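Local coordinates for Glyco_hydro_cc domain-containing protein (Blastomyces gilchristii, PDB 6UB0) that hydrolyses beta-1,3-glucan as a curdlan-specific exo-beta-1,3-glucanase of glycoside hydrolase family 128, at residues K4-N10 and Y206-D212; A59-I63 and Y100-A104; N69-E75 and F138-H142; M84-A90 and W122-F126. One frame throughout, in Å; residues are numbered along the deposited sequence.

In the fold
All four contacts belong to one TIM-barrel domain. Contact 1 joins the first barrel strand to the last, and in contact 3 inward side chains meet inside the barrel past strand 105-111; both are buried and carry residues of the glucan pocket. Contact 1 is built on backbone and side-chain hydrogen bonds; contact 3 is apolar at one end, with a single direct hydrogen bond and a water at the sugar end. Contacts 2 and 4 lie on the outer layer, their centres about 17 to 18 Å from the centre of the chain, and pack mainly through apolar groups: contact 2 adds a solvent-exposed salt bridge, contact 4 one indole hydrogen bond. Contact 3 touches both, Leu70 meeting contact 2, Phe73 meeting Met84 and Ala89, and residues 139-140 meeting Met123.

Contact 1 of 4, residues K4-N10 and Y206-D212. With BGC (beta-D-glucopyranose), chain B.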
# COMPACT_ATOMS: atom_id res chain seq x y z
N LYS A 4 6.17 -8.42 -7.36
CA LYS A 4 5.46 -7.18 -6.94
C LYS A 4 4.22 -7.47 -6.05
O LYS A 4 3.80 -6.53 -5.32
CB LYS A 4 4.92 -6.33 -8.10
CG LYS A 4 5.88 -5.98 -9.22
CD LYS A 4 5.17 -5.11 -10.24
CE LYS A 4 6.01 -4.74 -11.45
NZ LYS A 4 5.24 -3.84 -12.36
N ARG A 5 3.66 -8.67 -6.08
CA ARG A 5 2.34 -8.95 -5.46
C ARG A 5 2.44 -9.14 -3.93
O ARG A 5 3.25 -10.02 -3.50
CB ARG A 5 1.82 -10.25 -6.07
CG ARG A 5 0.34 -10.44 -5.82
CD ARG A 5 -0.35 -11.42 -6.78
NE ARG A 5 -0.18 -11.10 -8.19
CZ ARG A 5 -0.54 -11.91 -9.21
NH1 ARG A 5 -1.11 -13.07 -8.96
NH2 ARG A 5 -0.30 -11.57 -10.47
N GLY A 6 1.54 -8.48 -3.18
CA GLY A 6 1.54 -8.38 -1.71
C GLY A 6 0.35 -9.06 -1.04
O GLY A 6 -0.74 -9.14 -1.67
N LEU A 7 0.51 -9.35 0.25
CA LEU A 7 -0.55 -9.92 1.12
C LEU A 7 -0.88 -8.88 2.19
O LEU A 7 -0.14 -8.78 3.17
CB LEU A 7 -0.03 -11.24 1.69
CG LEU A 7 0.13 -12.37 0.65
CD1 LEU A 7 0.78 -13.57 1.32
CD2 LEU A 7 -1.21 -12.76 0.03
N ALA A 8 -2.01 -8.17 2.03
CA ALA A 8 -2.54 -7.16 2.96
C ALA A 8 -3.50 -7.87 3.95
O ALA A 8 -4.50 -8.40 3.53
CB ALA A 8 -3.24 -6.11 2.15
N TYR A 9 -3.16 -7.95 5.24
CA TYR A 9 -3.93 -8.81 6.18
C TYR A 9 -4.18 -8.15 7.52
O TYR A 9 -3.58 -7.16 7.87
CB TYR A 9 -3.14 -10.08 6.52
CG TYR A 9 -1.87 -9.90 7.28
CD1 TYR A 9 -0.68 -9.51 6.66
CD2 TYR A 9 -1.83 -10.06 8.66
CE1 TYR A 9 0.50 -9.41 7.36
CE2 TYR A 9 -0.66 -9.93 9.37
CZ TYR A 9 0.50 -9.57 8.73
OH TYR A 9 1.62 -9.48 9.48
N ASN A 10 -5.13 -8.73 8.24
CA ASN A 10 -5.33 -8.47 9.68
C ASN A 10 -4.95 -9.73 10.48
O ASN A 10 -4.12 -9.65 11.43
CB ASN A 10 -6.76 -7.99 9.93
CG ASN A 10 -7.06 -6.57 9.47
OD1 ASN A 10 -8.23 -6.20 9.44
ND2 ASN A 10 -6.06 -5.76 9.16
N TYR A 206 2.22 -4.08 -5.26
CA TYR A 206 0.75 -3.87 -5.07
C TYR A 206 0.16 -4.95 -4.16
O TYR A 206 0.80 -6.01 -4.02
CB TYR A 206 0.03 -3.75 -6.42
CG TYR A 206 0.11 -5.01 -7.24
CD1 TYR A 206 -0.69 -6.10 -6.97
CD2 TYR A 206 1.07 -5.13 -8.24
CE1 TYR A 206 -0.57 -7.27 -7.68
CE2 TYR A 206 1.18 -6.30 -8.99
CZ TYR A 206 0.40 -7.39 -8.66
OH TYR A 206 0.53 -8.55 -9.36
N ALA A 207 -1.07 -4.71 -3.68
CA ALA A 207 -1.85 -5.63 -2.83
C ALA A 207 -3.34 -5.43 -3.09
O ALA A 207 -3.89 -4.32 -2.88
CB ALA A 207 -1.56 -5.42 -1.38
N SER A 208 -4.00 -6.48 -3.53
CA SER A 208 -5.47 -6.48 -3.60
C SER A 208 -6.01 -6.41 -2.19
O SER A 208 -5.33 -6.92 -1.25
CB SER A 208 -6.02 -7.67 -4.31
OG SER A 208 -7.05 -7.24 -5.18
N PHE A 209 -7.19 -5.80 -2.05
CA PHE A 209 -7.79 -5.52 -0.74
C PHE A 209 -8.88 -6.56 -0.45
O PHE A 209 -9.92 -6.49 -1.05
CB PHE A 209 -8.34 -4.09 -0.71
CG PHE A 209 -9.02 -3.71 0.56
CD1 PHE A 209 -8.32 -3.20 1.65
CD2 PHE A 209 -10.41 -3.86 0.69
CE1 PHE A 209 -8.97 -2.83 2.81
CE2 PHE A 209 -11.04 -3.50 1.87
CZ PHE A 209 -10.34 -2.97 2.92
N PHE A 210 -8.70 -7.49 0.49
CA PHE A 210 -7.47 -7.87 1.15
C PHE A 210 -7.58 -9.35 1.57
O PHE A 210 -8.66 -9.97 1.37
CB PHE A 210 -7.20 -7.02 2.38
CG PHE A 210 -8.19 -7.01 3.55
CD1 PHE A 210 -9.52 -6.70 3.38
CD2 PHE A 210 -7.72 -7.28 4.82
CE1 PHE A 210 -10.37 -6.68 4.46
CE2 PHE A 210 -8.58 -7.25 5.91
CZ PHE A 210 -9.89 -6.94 5.72
N VAL A 211 -6.51 -9.90 2.14
CA VAL A 211 -6.40 -11.35 2.47
C VAL A 211 -7.66 -11.79 3.24
O VAL A 211 -8.31 -12.79 2.89
CB VAL A 211 -5.11 -11.61 3.27
CG1 VAL A 211 -5.19 -12.91 4.06
CG2 VAL A 211 -3.90 -11.53 2.36
N ASP A 212 -8.03 -11.05 4.28
CA ASP A 212 -9.07 -11.54 5.22
C ASP A 212 -10.40 -11.63 4.50
O ASP A 212 -11.27 -12.32 5.03
CB ASP A 212 -9.19 -10.70 6.49
CG ASP A 212 -7.89 -10.65 7.26
OD1 ASP A 212 -6.86 -10.41 6.61
OD2 ASP A 212 -7.91 -10.87 8.51
C2 BGC B . -8.00 0.36 8.50
C3 BGC B . -7.04 -0.63 9.09
C4 BGC B . -7.62 -2.00 8.81
C5 BGC B . -7.87 -2.17 7.30
C6 BGC B . -8.55 -3.45 6.78
C1 BGC B . -8.29 0.12 7.05
O2 BGC B . -7.36 1.63 8.64
O3 BGC B . -6.72 -0.36 10.49
O4 BGC B . -6.64 -2.88 9.38
O5 BGC B . -8.79 -1.20 6.78
O6 BGC B . -9.74 -3.66 7.59
O HOH W 1 -3.41 -8.73 -0.36
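Strand 5-8 meets strand 206-208 at a 50° angle, axes 4.7 Å apart, and the polar groups are paired off almost residue by residue. Tyr206 N donates to Lys4 O at 2.9 Å; Gly6 N reaches Tyr206 O at 2.7 Å, a weak bond because its angle is only 124°. Any CB on Gly6 would clash with that same Tyr206 O. Tyr206 OH accepts from Arg5 NE at 2.9 Å and, weakly, from Arg5 NH2 at 3.3 Å. Asp198 OD2 forms a salt bridge with Arg5 NH2, Asp198 OD1 is hydrogen-bonded to Tyr206 OH, and Tyr227 O takes Arg5 NH1. The Tyr206 ring lies under Arg5 CA in a CH-pi contact.

This is where the TIM barrel closes, first strand against last, and the direct bonding soon gives way to water. One water donates to Gly6 O (3.0 Å), which also bonds Tyr227 OH, and to Ser208 O (2.8 Å), and accepts from Ala8 N (2.8 Å). After the cis peptide before Phe210 the chain comes back to 4-10: Val211 N donates to Ala8 O at 2.9 Å. Asn10 N donates to Asp212 OD1 at 2.9 Å; Asp212 OD2 is taken by Asn11 N. At the pocket, Asn10 ND2 donates to Tyr9 O at 3.1 Å. Asn10 ND2 also donates to BGC O4 at 2.9 Å, and BGC O6 bonds Asn10 OD1 weakly at 3.5 Å; the sugar's C6 sits over one face of the Phe210 ring.

Contact 2 of 4, residues A59-I63 and Y100-A104; sequences AEAGI and YAARA
A helix-to-loop contact on the outer layer of the TIM barrel, partly buried, packs one turn of helix 52-64 against the loop that leads into strand 105-111. Residues 59-63 are helical (Ile63 N to Ala59 O, 3.0 Å); residues 100-104 form no regular helix, but Arg103 N bonds Tyr100 O at 3.1 Å, curling the chain before Ala104 becomes extended (-161/152). Ala59 CA lies 7.8 Å from Tyr100 CA and Ile63 CA 7.1 Å from Arg103 CA. Tyr100 (chi1 m) takes Ala59 CB over its ring face, a CH-pi contact 3.6 Å from the centroid. Ile63 (m, t) wedges in one turn later, its CD1 3.6 Å from Tyr100 CD1 and over one face of the Arg103 guanidinium. Leu70 of strand 69-71 touches Tyr100 and Ala104. On the solvent-exposed side Glu60 (chi1 -92°, chi2 -29°, both between wells) and Arg103 (m, t, m) form a two-pronged salt bridge: Arg103 NH1 to Glu60 OE1 at 3.2 Å and, weakly, Arg103 NH2 to Glu60 OE2 at 3.4 Å.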
# COMPACT_ATOMS: atom_id res chain seq x y z
N ALA A 59 9.99 0.94 14.06
CA ALA A 59 10.92 1.00 12.90
C ALA A 59 12.22 0.23 13.26
O ALA A 59 12.80 -0.49 12.39
CB ALA A 59 11.19 2.44 12.52
N GLU A 60 12.67 0.33 14.51
CA GLU A 60 13.91 -0.36 14.95
C GLU A 60 13.77 -1.88 14.81
O GLU A 60 14.66 -2.45 14.20
CB GLU A 60 14.30 0.03 16.39
CG GLU A 60 15.26 1.24 16.58
CD GLU A 60 16.37 1.69 15.54
OE1 GLU A 60 17.02 0.81 14.97
OE2 GLU A 60 16.66 2.93 15.43
N ALA A 61 12.73 -2.52 15.39
CA ALA A 61 12.52 -4.00 15.36
C ALA A 61 12.52 -4.51 13.92
O ALA A 61 13.14 -5.59 13.64
CB ALA A 61 11.23 -4.37 16.06
N GLY A 62 11.82 -3.77 13.05
CA GLY A 62 11.50 -4.17 11.67
C GLY A 62 12.74 -4.12 10.80
O GLY A 62 12.96 -5.11 10.05
N ILE A 63 13.48 -3.01 10.87
CA ILE A 63 14.81 -2.87 10.21
C ILE A 63 15.68 -3.99 10.77
O ILE A 63 16.25 -4.71 9.96
CB ILE A 63 15.42 -1.47 10.43
CG1 ILE A 63 14.66 -0.42 9.63
CG2 ILE A 63 16.90 -1.46 10.09
CD1 ILE A 63 14.83 0.98 10.17
N TYR A 100 14.90 7.25 8.98
CA TYR A 100 15.19 5.85 8.57
C TYR A 100 15.57 5.77 7.09
O TYR A 100 15.64 4.68 6.57
CB TYR A 100 13.99 4.98 8.90
CG TYR A 100 13.66 5.07 10.36
CD1 TYR A 100 14.38 4.35 11.27
CD2 TYR A 100 12.70 5.97 10.82
CE1 TYR A 100 14.13 4.44 12.62
CE2 TYR A 100 12.48 6.13 12.17
CZ TYR A 100 13.20 5.36 13.07
OH TYR A 100 13.00 5.45 14.40
N ALA A 101 15.79 6.90 6.44
CA ALA A 101 16.07 6.98 4.99
C ALA A 101 17.30 6.14 4.63
O ALA A 101 17.31 5.55 3.54
CB ALA A 101 16.28 8.40 4.57
N ALA A 102 18.31 6.11 5.51
CA ALA A 102 19.60 5.45 5.23
C ALA A 102 19.41 3.92 5.29
O ALA A 102 20.10 3.21 4.55
CB ALA A 102 20.66 5.96 6.18
N ARG A 103 18.44 3.45 6.07
CA ARG A 103 18.28 2.01 6.40
C ARG A 103 17.04 1.40 5.73
O ARG A 103 16.90 0.19 5.72
CB ARG A 103 18.35 1.87 7.92
CG ARG A 103 19.78 2.00 8.43
CD ARG A 103 20.00 2.21 9.93
NE ARG A 103 19.07 3.11 10.62
CZ ARG A 103 18.42 2.81 11.74
NH1 ARG A 103 18.58 1.62 12.30
NH2 ARG A 103 17.57 3.69 12.26
N ALA A 104 16.20 2.19 5.09
CA ALA A 104 14.96 1.64 4.53
C ALA A 104 14.42 2.59 3.47
O ALA A 104 14.71 3.84 3.54
CB ALA A 104 13.99 1.42 5.66

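Contact 3 of 4, residues N69-E75 and F138-H142; sequences NLLAFNE and FLAVH. With GLC (alpha-D-glucopyranose), chain C.
Strand 69-71 and strand 138-142 run at 46° to each other with axes 9.4 Å apart, too far for backbone pairing: they are parallel TIM-barrel strands with strand 105-111 between them, and their inward side chains meet inside the barrel past that strand. Leu71 CA lies 7.8 Å from Ala140 CA, and Glu75 CA 8.4 Å from His142 CA. After Leu71 the chain leaves strand geometry, and Glu75 takes a left-handed backbone (54/60). At the N-terminal end of these strands Phe138 (chi1 p) presents its ring edge to Leu71 CD2, which is 3.5 Å from Phe138 CE1 and 4.3 Å from Ala140 CB; Trp173 stacks on the same ring. Toward the strand C-termini, where TIM barrels carry their active sites, the contact turns polar. Asn74 ND2 (chi1 t) donates to GLC O2 at 3.0 Å, and one water joins Asn74 OD1 and His142 NE2, 2.8 Å from each. Glu75 (m, t) brings OE2 within 3.5 Å of GLC C1. From His142 (chi1 m), ND1 donates to Glu75 OE2 at 2.7 Å.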
# COMPACT_ATOMS: atom_id res chain seq x y z
N ASN A 69 11.72 -1.79 3.89
CA ASN A 69 10.74 -0.77 3.45
C ASN A 69 9.90 -0.35 4.65
O ASN A 69 9.64 -1.16 5.51
CB ASN A 69 9.81 -1.27 2.35
CG ASN A 69 10.49 -1.51 1.02
OD1 ASN A 69 10.82 -0.57 0.34
ND2 ASN A 69 10.74 -2.77 0.67
N LEU A 70 9.47 0.91 4.67
CA LEU A 70 8.56 1.41 5.70
C LEU A 70 7.46 2.21 5.00
O LEU A 70 7.80 3.04 4.11
CB LEU A 70 9.27 2.34 6.68
CG LEU A 70 10.41 1.71 7.48
CD1 LEU A 70 11.15 2.80 8.24
CD2 LEU A 70 9.89 0.65 8.42
N LEU A 71 6.24 2.10 5.50
CA LEU A 71 5.07 2.86 4.94
C LEU A 71 4.60 3.94 5.93
O LEU A 71 4.53 3.68 7.16
CB LEU A 71 3.87 1.96 4.66
CG LEU A 71 4.03 0.97 3.53
CD1 LEU A 71 3.08 -0.20 3.72
CD2 LEU A 71 3.88 1.58 2.15
N ALA A 72 4.12 5.05 5.38
CA ALA A 72 3.60 6.17 6.19
C ALA A 72 2.08 6.10 6.27
O ALA A 72 1.52 5.04 5.93
CB ALA A 72 4.07 7.47 5.60
N PHE A 73 1.43 7.22 6.63
CA PHE A 73 0.06 7.27 7.17
C PHE A 73 -0.94 6.67 6.16
O PHE A 73 -0.79 6.76 4.94
CB PHE A 73 -0.26 8.72 7.55
CG PHE A 73 0.98 9.48 8.01
CD1 PHE A 73 1.67 9.09 9.16
CD2 PHE A 73 1.46 10.57 7.29
CE1 PHE A 73 2.81 9.77 9.60
CE2 PHE A 73 2.61 11.26 7.74
CZ PHE A 73 3.28 10.84 8.87
N ASN A 74 -1.97 6.06 6.72
CA ASN A 74 -3.10 5.46 5.95
C ASN A 74 -4.20 6.48 5.65
O ASN A 74 -5.02 6.72 6.53
CB ASN A 74 -3.69 4.30 6.70
CG ASN A 74 -4.50 3.44 5.76
OD1 ASN A 74 -3.97 2.92 4.79
ND2 ASN A 74 -5.79 3.38 6.00
N GLU A 75 -4.31 6.90 4.41
CA GLU A 75 -5.50 7.74 3.99
C GLU A 75 -5.60 8.96 4.91
O GLU A 75 -6.62 9.21 5.59
CB GLU A 75 -6.79 6.92 3.92
CG GLU A 75 -6.83 6.01 2.70
CD GLU A 75 -8.15 5.32 2.43
OE1 GLU A 75 -9.12 5.65 3.16
OE2 GLU A 75 -8.17 4.56 1.41
N PHE A 138 8.96 5.98 -2.65
CA PHE A 138 7.78 5.51 -3.44
C PHE A 138 6.50 6.10 -2.87
O PHE A 138 6.47 6.38 -1.68
CB PHE A 138 7.79 3.98 -3.49
CG PHE A 138 7.56 3.30 -2.16
CD1 PHE A 138 6.28 3.01 -1.72
CD2 PHE A 138 8.63 2.93 -1.36
CE1 PHE A 138 6.08 2.38 -0.50
CE2 PHE A 138 8.43 2.32 -0.13
CZ PHE A 138 7.16 2.03 0.30
N LEU A 139 5.54 6.44 -3.73
CA LEU A 139 4.17 6.84 -3.33
C LEU A 139 3.37 5.58 -3.02
O LEU A 139 3.50 4.63 -3.74
CB LEU A 139 3.44 7.60 -4.45
CG LEU A 139 4.11 8.87 -4.99
CD1 LEU A 139 3.13 9.66 -5.86
CD2 LEU A 139 4.59 9.75 -3.84
N ALA A 140 2.51 5.65 -2.02
CA ALA A 140 1.50 4.61 -1.73
C ALA A 140 0.16 5.22 -2.15
O ALA A 140 -0.13 6.38 -1.78
CB ALA A 140 1.54 4.23 -0.27
N VAL A 141 -0.63 4.49 -2.92
CA VAL A 141 -2.02 4.91 -3.29
C VAL A 141 -3.02 3.75 -3.16
O VAL A 141 -2.62 2.56 -3.16
CB VAL A 141 -2.04 5.42 -4.75
CG1 VAL A 141 -1.05 6.60 -4.94
CG2 VAL A 141 -1.81 4.27 -5.71
N HIS A 142 -4.29 4.08 -3.11
CA HIS A 142 -5.40 3.12 -2.97
C HIS A 142 -6.47 3.36 -4.02
O HIS A 142 -6.76 4.54 -4.20
CB HIS A 142 -6.12 3.33 -1.69
CG HIS A 142 -5.36 3.02 -0.47
ND1 HIS A 142 -5.86 3.30 0.74
CD2 HIS A 142 -4.14 2.46 -0.28
CE1 HIS A 142 -5.04 2.87 1.67
NE2 HIS A 142 -3.95 2.36 1.08
C1 GLC C . -9.80 1.92 2.97
C2 GLC C . -9.14 1.97 4.35
C3 GLC C . -9.75 0.93 5.29
C4 GLC C . -11.30 1.06 5.27
C5 GLC C . -11.84 1.09 3.87
C6 GLC C . -13.37 1.24 3.75
O1 GLC C . -9.68 0.64 2.32
O2 GLC C . -7.71 1.78 4.40
O3 GLC C . -9.20 1.10 6.60
O4 GLC C . -11.84 -0.08 5.85
O5 GLC C . -11.21 2.18 3.19
O6 GLC C . -13.76 2.03 4.84
O HOH W 2 -2.46 1.25 3.19

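Contact 4 of 4, residues M84-A90 and W122-F126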
# COMPACT_ATOMS: atom_id res chain seq x y z
N MET A 84 -5.39 13.73 8.43
CA MET A 84 -4.24 14.63 8.65
C MET A 84 -4.19 15.62 7.50
O MET A 84 -4.45 15.24 6.34
CB MET A 84 -2.89 13.89 8.68
CG MET A 84 -2.83 12.81 9.72
SD MET A 84 -1.41 11.73 9.50
CE MET A 84 -0.15 13.01 9.39
N SER A 85 -3.94 16.89 7.84
CA SER A 85 -3.77 17.93 6.81
C SER A 85 -2.46 17.64 6.10
O SER A 85 -1.58 17.05 6.68
CB SER A 85 -3.76 19.29 7.43
OG SER A 85 -2.56 19.45 8.16
N PRO A 86 -2.33 17.97 4.80
CA PRO A 86 -1.05 17.79 4.11
C PRO A 86 0.11 18.42 4.89
O PRO A 86 1.16 17.81 5.02
CB PRO A 86 -1.33 18.52 2.79
CG PRO A 86 -2.75 18.31 2.54
CD PRO A 86 -3.36 18.52 3.92
N GLU A 87 -0.11 19.63 5.42
CA GLU A 87 0.92 20.35 6.22
C GLU A 87 1.30 19.50 7.44
O GLU A 87 2.50 19.40 7.73
CB GLU A 87 0.48 21.72 6.77
CG GLU A 87 -0.30 22.63 5.84
CD GLU A 87 -1.05 23.69 6.63
OE1 GLU A 87 -2.23 23.48 6.88
OE2 GLU A 87 -0.43 24.67 7.07
N ALA A 88 0.34 18.92 8.17
CA ALA A 88 0.75 18.16 9.38
C ALA A 88 1.41 16.84 8.95
O ALA A 88 2.24 16.30 9.71
CB ALA A 88 -0.39 17.91 10.28
N ALA A 89 0.99 16.29 7.81
CA ALA A 89 1.62 15.05 7.30
C ALA A 89 3.09 15.33 6.98
O ALA A 89 3.94 14.46 7.30
CB ALA A 89 0.89 14.53 6.10
N ALA A 90 3.37 16.46 6.33
CA ALA A 90 4.73 16.86 5.88
C ALA A 90 5.64 16.92 7.10
O ALA A 90 6.74 16.31 7.11
CB ALA A 90 4.69 18.17 5.15
N TRP A 122 -4.51 15.74 -2.42
CA TRP A 122 -3.89 15.71 -1.08
C TRP A 122 -2.41 15.34 -1.26
O TRP A 122 -1.53 15.99 -0.61
CB TRP A 122 -4.63 14.78 -0.13
CG TRP A 122 -4.12 14.86 1.27
CD1 TRP A 122 -4.70 15.43 2.36
CD2 TRP A 122 -2.93 14.22 1.76
NE1 TRP A 122 -3.92 15.28 3.48
CE2 TRP A 122 -2.82 14.54 3.14
CE3 TRP A 122 -1.92 13.49 1.14
CZ2 TRP A 122 -1.75 14.09 3.91
CZ3 TRP A 122 -0.84 13.10 1.90
CH2 TRP A 122 -0.78 13.36 3.26
N MET A 123 -2.12 14.34 -2.09
CA MET A 123 -0.70 13.96 -2.33
C MET A 123 0.06 15.20 -2.82
O MET A 123 1.16 15.46 -2.31
CB MET A 123 -0.54 12.84 -3.36
CG MET A 123 0.81 12.15 -3.24
SD MET A 123 1.12 11.35 -1.64
CE MET A 123 0.33 9.75 -1.97
N GLN A 124 -0.51 15.97 -3.75
CA GLN A 124 0.27 17.11 -4.31
C GLN A 124 0.48 18.20 -3.23
O GLN A 124 1.62 18.72 -3.10
CB GLN A 124 -0.35 17.65 -5.58
CG GLN A 124 0.63 18.60 -6.24
CD GLN A 124 0.16 19.07 -7.58
OE1 GLN A 124 0.11 18.31 -8.54
NE2 GLN A 124 -0.13 20.35 -7.65
N GLY A 125 -0.54 18.45 -2.42
CA GLY A 125 -0.50 19.36 -1.25
C GLY A 125 0.54 18.91 -0.25
O GLY A 125 1.37 19.72 0.22
N PHE A 126 0.52 17.64 0.07
CA PHE A 126 1.59 17.02 0.87
C PHE A 126 2.95 17.15 0.15
O PHE A 126 3.96 17.51 0.81
CB PHE A 126 1.23 15.57 1.12
CG PHE A 126 2.35 14.77 1.70
CD1 PHE A 126 2.63 14.85 3.05
CD2 PHE A 126 3.12 13.93 0.90
CE1 PHE A 126 3.66 14.12 3.61
CE2 PHE A 126 4.13 13.19 1.46
CZ PHE A 126 4.40 13.27 2.80
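Trp122 opens the second segment and makes the one hydrogen bond between the two. Its chi1 of t lays the indole across the start of helix 86-96: Trp122 NE1 donates to Met84 O at 2.9 Å, Pro86 CG sits over the five-membered ring, 3.6 Å from its centroid in a CH-pi contact, and Trp122 CZ2 meets Ala89 CB at 3.5 Å at the ring edge. Nearby Ser85 is the N-cap, its OG accepting from Ala88 N at 2.9 Å. Met123 and Gln124 face away from this helix. At Gly125 the absence of a side chain lets Pro86 in close, with Pro86 CB 3.6 Å from Gly125 C; a CB there would be tight against Pro86 CG. Phe126 completes the turn, its N 3.4 Å from Pro86 CB and its CD1 3.5 Å from Ala89 CB. The helices cross at -52°, axes 8.9 Å apart, as neighbours in the outer layer of the TIM barrel. Trp122, Met123 and Phe126 rest on strand 105-111, which links the two helices in the alpha/beta repeat, while Met123 and Gln124 also touch helix 150-166.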